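Local structure of endonuclease NucS (Thermococcus kodakarensis KOD1, 5GKE) at residues Met30-Arg44 with Arg102-Ser116. The protein cuts DNA as a mismatch restriction endonuclease of the NucS family, gripping double-stranded DNA with a pair of subunits. The protein carries 1 engineered substitution. Numbering follows the deposited sequence.
Sequences MLTIFARCKVHYDGR and RETLEVELEEVYMVS. With nucleotides of chain D.
Glu103 OE1 collects three donors from 30-44: the Tyr41 hydroxyl, with OH 2.6 Å from OE1 and nearly along the C-O axis, the backbone N of Arg44, and Arg44 NE, which makes a salt bridge from above the carboxylate plane. Glu103 OE2 takes the N2 amino group of DG8 of chain D and pairs with Arg98. With CG anti to the backbone N (chi1 159°), the Tyr41 ring lies on the DG8 base, whose C5 sits 3.3 Å above the ring plane. A leucine in place of Tyr41 would probably cost the base its aromatic platform and leave Glu103 OE1 short of one donor. Arg44 NH2 donates hydrogen bonds to DG8 N3 and to OP1 of DG10 of chain D (NH2 to OP1 3.0 Å), and NH1 donates one to OP2 of the same phosphate. Strand 30-42 runs antiparallel to 103-109 (171°) and 114-116 within the N-terminal PH-like domain, and two classic beta bulges, Glu110-Glu111 facing Arg36 and Tyr113-Met114 facing Phe34, carry the partner round its corners. Phe34 O accepts both Tyr113 N and Met114 N. Arg36 NH2 forms a salt bridge to Glu111 OE1 whose hydrogen bond is weak, the guanidinium and carboxylate planes standing 84° apart. Ile33, Ala35 and Val39 share one face with Leu105, Val107 and Leu109. On the other face Met114 CE makes a CH-pi contact 3.9 Å from the Phe34 ring centroid, and that ring also stacks with Phe118 of the second subunit.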
# COMPACT_ATOMS: atom_id res chain seq x y z
N MET A 30 -16.32 3.99 16.22
CA MET A 30 -15.93 4.46 14.90
C MET A 30 -16.74 5.67 14.50
O MET A 30 -17.97 5.70 14.63
CB MET A 30 -16.07 3.35 13.87
CG MET A 30 -14.90 2.40 13.94
SD MET A 30 -14.65 1.52 12.40
CE MET A 30 -15.56 0.05 12.78
N LEU A 31 -16.03 6.68 14.01
CA LEU A 31 -16.67 7.88 13.54
C LEU A 31 -16.74 7.81 12.04
O LEU A 31 -15.75 7.50 11.38
CB LEU A 31 -15.91 9.12 14.00
CG LEU A 31 -16.62 10.44 13.74
CD1 LEU A 31 -17.86 10.50 14.58
CD2 LEU A 31 -15.68 11.59 14.07
N THR A 32 -17.93 8.08 11.50
CA THR A 32 -18.09 8.20 10.06
C THR A 32 -18.82 9.49 9.76
O THR A 32 -19.84 9.79 10.36
CB THR A 32 -18.85 7.00 9.46
OG1 THR A 32 -18.13 5.80 9.74
CG2 THR A 32 -18.97 7.15 7.96
N ILE A 33 -18.29 10.24 8.81
CA ILE A 33 -18.86 11.51 8.40
C ILE A 33 -18.98 11.60 6.88
O ILE A 33 -18.04 11.30 6.15
CB ILE A 33 -17.99 12.68 8.92
CG1 ILE A 33 -18.07 12.76 10.44
CG2 ILE A 33 -18.37 14.00 8.25
CD1 ILE A 33 -17.11 13.76 11.05
N PHE A 34 -20.16 11.97 6.40
CA PHE A 34 -20.33 12.35 5.00
C PHE A 34 -20.37 13.87 4.97
O PHE A 34 -21.16 14.48 5.68
CB PHE A 34 -21.62 11.78 4.38
CG PHE A 34 -21.79 10.28 4.53
CD1 PHE A 34 -23.05 9.72 4.47
CD2 PHE A 34 -20.70 9.44 4.67
CE1 PHE A 34 -23.23 8.35 4.59
CE2 PHE A 34 -20.87 8.07 4.78
CZ PHE A 34 -22.14 7.52 4.74
N ALA A 35 -19.51 14.50 4.18
CA ALA A 35 -19.42 15.95 4.23
C ALA A 35 -18.88 16.55 2.96
O ALA A 35 -18.16 15.90 2.22
CB ALA A 35 -18.55 16.37 5.41
N ARG A 36 -19.22 17.81 2.72
CA ARG A 36 -18.47 18.60 1.77
C ARG A 36 -17.29 19.18 2.53
O ARG A 36 -17.45 19.76 3.60
CB ARG A 36 -19.31 19.72 1.16
CG ARG A 36 -18.77 20.20 -0.17
CD ARG A 36 -19.18 21.62 -0.47
NE ARG A 36 -20.52 21.88 0.01
CZ ARG A 36 -20.85 22.94 0.74
NH1 ARG A 36 -19.93 23.85 1.05
NH2 ARG A 36 -22.11 23.09 1.15
N CYS A 37 -16.09 19.02 1.98
CA CYS A 37 -14.92 19.46 2.72
C CYS A 37 -13.75 19.89 1.85
O CYS A 37 -13.74 19.67 0.64
CB CYS A 37 -14.46 18.35 3.66
SG CYS A 37 -14.01 16.81 2.86
N LYS A 38 -12.80 20.54 2.49
CA LYS A 38 -11.47 20.79 1.94
C LYS A 38 -10.46 20.05 2.81
O LYS A 38 -10.68 19.87 4.02
CB LYS A 38 -11.16 22.29 1.92
CG LYS A 38 -12.01 23.14 0.98
CD LYS A 38 -11.74 24.61 1.28
CE LYS A 38 -12.34 25.55 0.26
NZ LYS A 38 -12.04 26.96 0.67
N VAL A 39 -9.35 19.60 2.23
CA VAL A 39 -8.36 18.87 3.01
C VAL A 39 -6.96 19.45 2.85
O VAL A 39 -6.47 19.66 1.74
CB VAL A 39 -8.35 17.37 2.65
CG1 VAL A 39 -7.38 16.61 3.58
CG2 VAL A 39 -9.75 16.78 2.77
N HIS A 40 -6.31 19.72 3.97
CA HIS A 40 -4.98 20.31 3.95
C HIS A 40 -4.07 19.33 4.67
O HIS A 40 -4.35 18.94 5.80
CB HIS A 40 -5.00 21.70 4.59
CG HIS A 40 -6.22 22.50 4.25
ND1 HIS A 40 -6.38 23.13 3.03
CD2 HIS A 40 -7.34 22.76 4.96
CE1 HIS A 40 -7.55 23.74 3.00
NE2 HIS A 40 -8.15 23.53 4.16
N TYR A 41 -3.01 18.88 4.00
CA TYR A 41 -2.10 17.91 4.60
C TYR A 41 -0.65 18.41 4.58
O TYR A 41 -0.15 18.87 3.55
CB TYR A 41 -2.22 16.54 3.90
CG TYR A 41 -1.00 15.68 4.11
CD1 TYR A 41 -0.71 15.13 5.36
CD2 TYR A 41 -0.10 15.45 3.06
CE1 TYR A 41 0.43 14.38 5.56
CE2 TYR A 41 1.04 14.69 3.26
CZ TYR A 41 1.31 14.17 4.51
OH TYR A 41 2.45 13.41 4.68
N ASP A 42 0.02 18.34 5.72
CA ASP A 42 1.42 18.71 5.79
C ASP A 42 2.20 17.79 6.73
O ASP A 42 1.87 17.68 7.92
CB ASP A 42 1.57 20.16 6.24
CG ASP A 42 2.99 20.70 6.00
OD1 ASP A 42 3.73 20.13 5.17
OD2 ASP A 42 3.35 21.70 6.65
N GLY A 43 3.29 17.23 6.22
CA GLY A 43 3.90 16.06 6.83
C GLY A 43 5.03 15.59 5.94
O GLY A 43 5.76 16.41 5.37
N ARG A 44 5.22 14.28 5.88
CA ARG A 44 6.19 13.68 4.98
C ARG A 44 6.16 14.31 3.59
O ARG A 44 7.20 14.58 2.97
CB ARG A 44 5.93 12.17 4.90
CG ARG A 44 6.31 11.43 6.17
CD ARG A 44 5.90 9.98 6.10
NE ARG A 44 4.45 9.86 6.14
CZ ARG A 44 3.79 8.71 6.13
NH1 ARG A 44 4.45 7.56 6.09
NH2 ARG A 44 2.47 8.71 6.16
N ARG A 102 6.46 14.38 12.22
CA ARG A 102 5.44 15.38 12.44
C ARG A 102 4.57 15.46 11.20
O ARG A 102 5.05 15.73 10.11
CB ARG A 102 6.06 16.74 12.75
CG ARG A 102 5.13 17.60 13.62
CD ARG A 102 5.10 19.08 13.20
NE ARG A 102 5.06 19.34 11.75
CZ ARG A 102 3.96 19.35 10.98
NH1 ARG A 102 2.77 19.08 11.50
NH2 ARG A 102 4.05 19.62 9.68
N GLU A 103 3.28 15.22 11.40
CA GLU A 103 2.30 15.32 10.34
C GLU A 103 0.98 15.89 10.86
O GLU A 103 0.49 15.47 11.90
CB GLU A 103 2.05 13.95 9.71
CG GLU A 103 3.29 13.31 9.09
CD GLU A 103 2.96 12.16 8.16
OE1 GLU A 103 3.11 12.33 6.93
OE2 GLU A 103 2.55 11.09 8.67
N THR A 104 0.41 16.84 10.13
CA THR A 104 -0.94 17.31 10.42
C THR A 104 -1.85 17.13 9.22
O THR A 104 -1.45 17.37 8.08
CB THR A 104 -0.97 18.78 10.87
OG1 THR A 104 -0.22 19.58 9.96
CG2 THR A 104 -0.40 18.93 12.24
N LEU A 105 -3.08 16.68 9.49
CA LEU A 105 -4.09 16.51 8.46
C LEU A 105 -5.31 17.38 8.79
O LEU A 105 -6.01 17.11 9.72
CB LEU A 105 -4.50 15.03 8.38
CG LEU A 105 -5.51 14.65 7.30
CD1 LEU A 105 -5.02 15.16 5.96
CD2 LEU A 105 -5.71 13.14 7.26
N GLU A 106 -5.60 18.42 8.03
CA GLU A 106 -6.75 19.24 8.42
C GLU A 106 -7.94 19.01 7.52
O GLU A 106 -7.84 19.15 6.29
CB GLU A 106 -6.38 20.72 8.42
CG GLU A 106 -5.61 21.15 9.64
CD GLU A 106 -5.38 22.65 9.67
OE1 GLU A 106 -5.36 23.27 8.59
OE2 GLU A 106 -5.21 23.19 10.79
N VAL A 107 -9.08 18.66 8.11
CA VAL A 107 -10.29 18.52 7.31
C VAL A 107 -11.31 19.58 7.70
O VAL A 107 -11.95 19.50 8.75
CB VAL A 107 -10.94 17.14 7.44
CG1 VAL A 107 -12.16 17.05 6.54
CG2 VAL A 107 -9.95 16.06 7.09
N GLU A 108 -11.48 20.56 6.81
CA GLU A 108 -12.44 21.62 7.00
C GLU A 108 -13.83 21.15 6.61
O GLU A 108 -14.08 20.85 5.44
CB GLU A 108 -12.05 22.84 6.17
CG GLU A 108 -12.91 24.07 6.47
CD GLU A 108 -12.68 25.22 5.48
OE1 GLU A 108 -11.65 25.21 4.77
OE2 GLU A 108 -13.55 26.12 5.43
N LEU A 109 -14.76 21.11 7.56
CA LEU A 109 -16.09 20.61 7.24
C LEU A 109 -16.96 21.78 6.83
O LEU A 109 -17.37 22.57 7.67
CB LEU A 109 -16.67 19.89 8.44
CG LEU A 109 -15.80 18.74 8.95
CD1 LEU A 109 -16.32 18.23 10.29
CD2 LEU A 109 -15.79 17.62 7.93
N GLU A 110 -17.26 21.89 5.54
CA GLU A 110 -18.06 23.00 5.05
C GLU A 110 -19.55 22.74 5.23
O GLU A 110 -20.29 23.64 5.59
CB GLU A 110 -17.74 23.26 3.59
CG GLU A 110 -16.31 23.66 3.37
CD GLU A 110 -15.97 23.85 1.91
OE1 GLU A 110 -16.31 22.95 1.10
OE2 GLU A 110 -15.39 24.91 1.58
N GLU A 111 -19.98 21.53 4.91
CA GLU A 111 -21.33 21.08 5.24
C GLU A 111 -21.35 19.62 5.65
O GLU A 111 -20.98 18.75 4.87
CB GLU A 111 -22.26 21.30 4.05
CG GLU A 111 -23.69 20.89 4.29
CD GLU A 111 -24.60 21.30 3.14
OE1 GLU A 111 -24.09 21.90 2.17
OE2 GLU A 111 -25.82 21.02 3.21
N VAL A 112 -21.82 19.32 6.84
CA VAL A 112 -21.83 17.93 7.24
C VAL A 112 -23.20 17.31 6.94
O VAL A 112 -24.19 17.64 7.58
CB VAL A 112 -21.48 17.79 8.73
CG1 VAL A 112 -21.63 16.34 9.18
CG2 VAL A 112 -20.07 18.33 9.01
N TYR A 113 -23.25 16.40 5.97
CA TYR A 113 -24.51 15.77 5.59
C TYR A 113 -24.92 14.69 6.58
O TYR A 113 -26.10 14.46 6.83
CB TYR A 113 -24.42 15.15 4.20
CG TYR A 113 -23.87 16.04 3.12
CD1 TYR A 113 -24.58 17.17 2.70
CD2 TYR A 113 -22.66 15.75 2.50
CE1 TYR A 113 -24.08 17.99 1.70
CE2 TYR A 113 -22.16 16.57 1.49
CZ TYR A 113 -22.88 17.68 1.10
OH TYR A 113 -22.39 18.49 0.10
N MET A 114 -23.93 13.98 7.11
CA MET A 114 -24.23 12.98 8.11
C MET A 114 -23.04 12.81 9.05
O MET A 114 -21.89 12.96 8.63
CB MET A 114 -24.59 11.64 7.45
CG MET A 114 -25.15 10.61 8.42
SD MET A 114 -25.08 8.93 7.76
CE MET A 114 -23.39 8.52 8.22
N VAL A 115 -23.33 12.51 10.31
CA VAL A 115 -22.32 12.08 11.26
C VAL A 115 -22.85 10.85 11.97
O VAL A 115 -24.04 10.76 12.25
CB VAL A 115 -21.95 13.20 12.27
CG1 VAL A 115 -23.19 13.76 12.93
CG2 VAL A 115 -21.00 12.67 13.32
N SER A 116 -21.98 9.90 12.24
CA SER A 116 -22.43 8.66 12.85
C SER A 116 -21.39 8.09 13.78
O SER A 116 -20.18 8.23 13.57
CB SER A 116 -22.78 7.62 11.78
OG SER A 116 -21.60 7.21 11.09
P DG D 8 2.14 9.53 -1.97
OP1 DG D 8 0.68 9.28 -1.82
OP2 DG D 8 2.63 10.20 -3.20
O5' DG D 8 2.60 10.37 -0.71
C5' DG D 8 3.96 10.72 -0.54
C4' DG D 8 4.37 10.58 0.91
O4' DG D 8 3.51 11.41 1.72
C3' DG D 8 4.25 9.17 1.48
O3' DG D 8 5.26 8.94 2.44
C2' DG D 8 2.87 9.18 2.13
C1' DG D 8 2.77 10.61 2.63
N9 DG D 8 1.40 11.09 2.65
C8 DG D 8 0.64 11.46 1.56
N7 DG D 8 -0.56 11.83 1.87
C5 DG D 8 -0.62 11.68 3.25
C6 DG D 8 -1.67 11.93 4.15
O6 DG D 8 -2.81 12.34 3.89
N1 DG D 8 -1.31 11.65 5.47
C2 DG D 8 -0.08 11.19 5.86
N2 DG D 8 0.08 10.99 7.18
N3 DG D 8 0.92 10.95 5.03
C4 DG D 8 0.58 11.22 3.74
P DG D 10 2.00 4.86 5.48
OP1 DG D 10 1.22 6.00 6.04
OP2 DG D 10 3.40 4.65 5.89
O5' DG D 10 1.26 3.47 5.73
C5' DG D 10 -0.11 3.31 5.39
C4' DG D 10 -0.50 1.85 5.45
O4' DG D 10 0.39 1.06 4.63
C3' DG D 10 -0.46 1.20 6.83
O3' DG D 10 -1.46 0.20 6.89
C2' DG D 10 0.94 0.60 6.88
C1' DG D 10 1.11 0.14 5.44
N9 DG D 10 2.49 0.14 4.98
C8 DG D 10 3.34 1.22 4.87
N7 DG D 10 4.53 0.90 4.41
C5 DG D 10 4.45 -0.46 4.19
C6 DG D 10 5.42 -1.37 3.70
O6 DG D 10 6.58 -1.13 3.34
N1 DG D 10 4.92 -2.67 3.64
C2 DG D 10 3.65 -3.04 4.01
N2 DG D 10 3.36 -4.35 3.89
N3 DG D 10 2.74 -2.21 4.47
C4 DG D 10 3.20 -0.95 4.54
P DT D 9 6.39 7.86 2.13
OP1 DT D 9 7.10 7.60 3.41
OP2 DT D 9 7.10 8.33 0.93
O5' DT D 9 5.59 6.55 1.70
C5' DT D 9 4.90 5.79 2.68
C4' DT D 9 3.54 5.34 2.18
O4' DT D 9 3.68 4.67 0.91
C3' DT D 9 2.84 4.36 3.10
O3' DT D 9 1.94 5.05 3.90
C2' DT D 9 2.12 3.41 2.16
C1' DT D 9 2.95 3.47 0.89
N1 DT D 9 3.91 2.33 0.70
C2 DT D 9 3.45 1.02 0.73
O2 DT D 9 2.29 0.72 0.93
N3 DT D 9 4.40 0.07 0.52
C4 DT D 9 5.74 0.28 0.26
O4 DT D 9 6.52 -0.65 0.06
C5 DT D 9 6.17 1.66 0.22
C7 DT D 9 7.61 2.00 -0.05
C6 DT D 9 5.24 2.61 0.43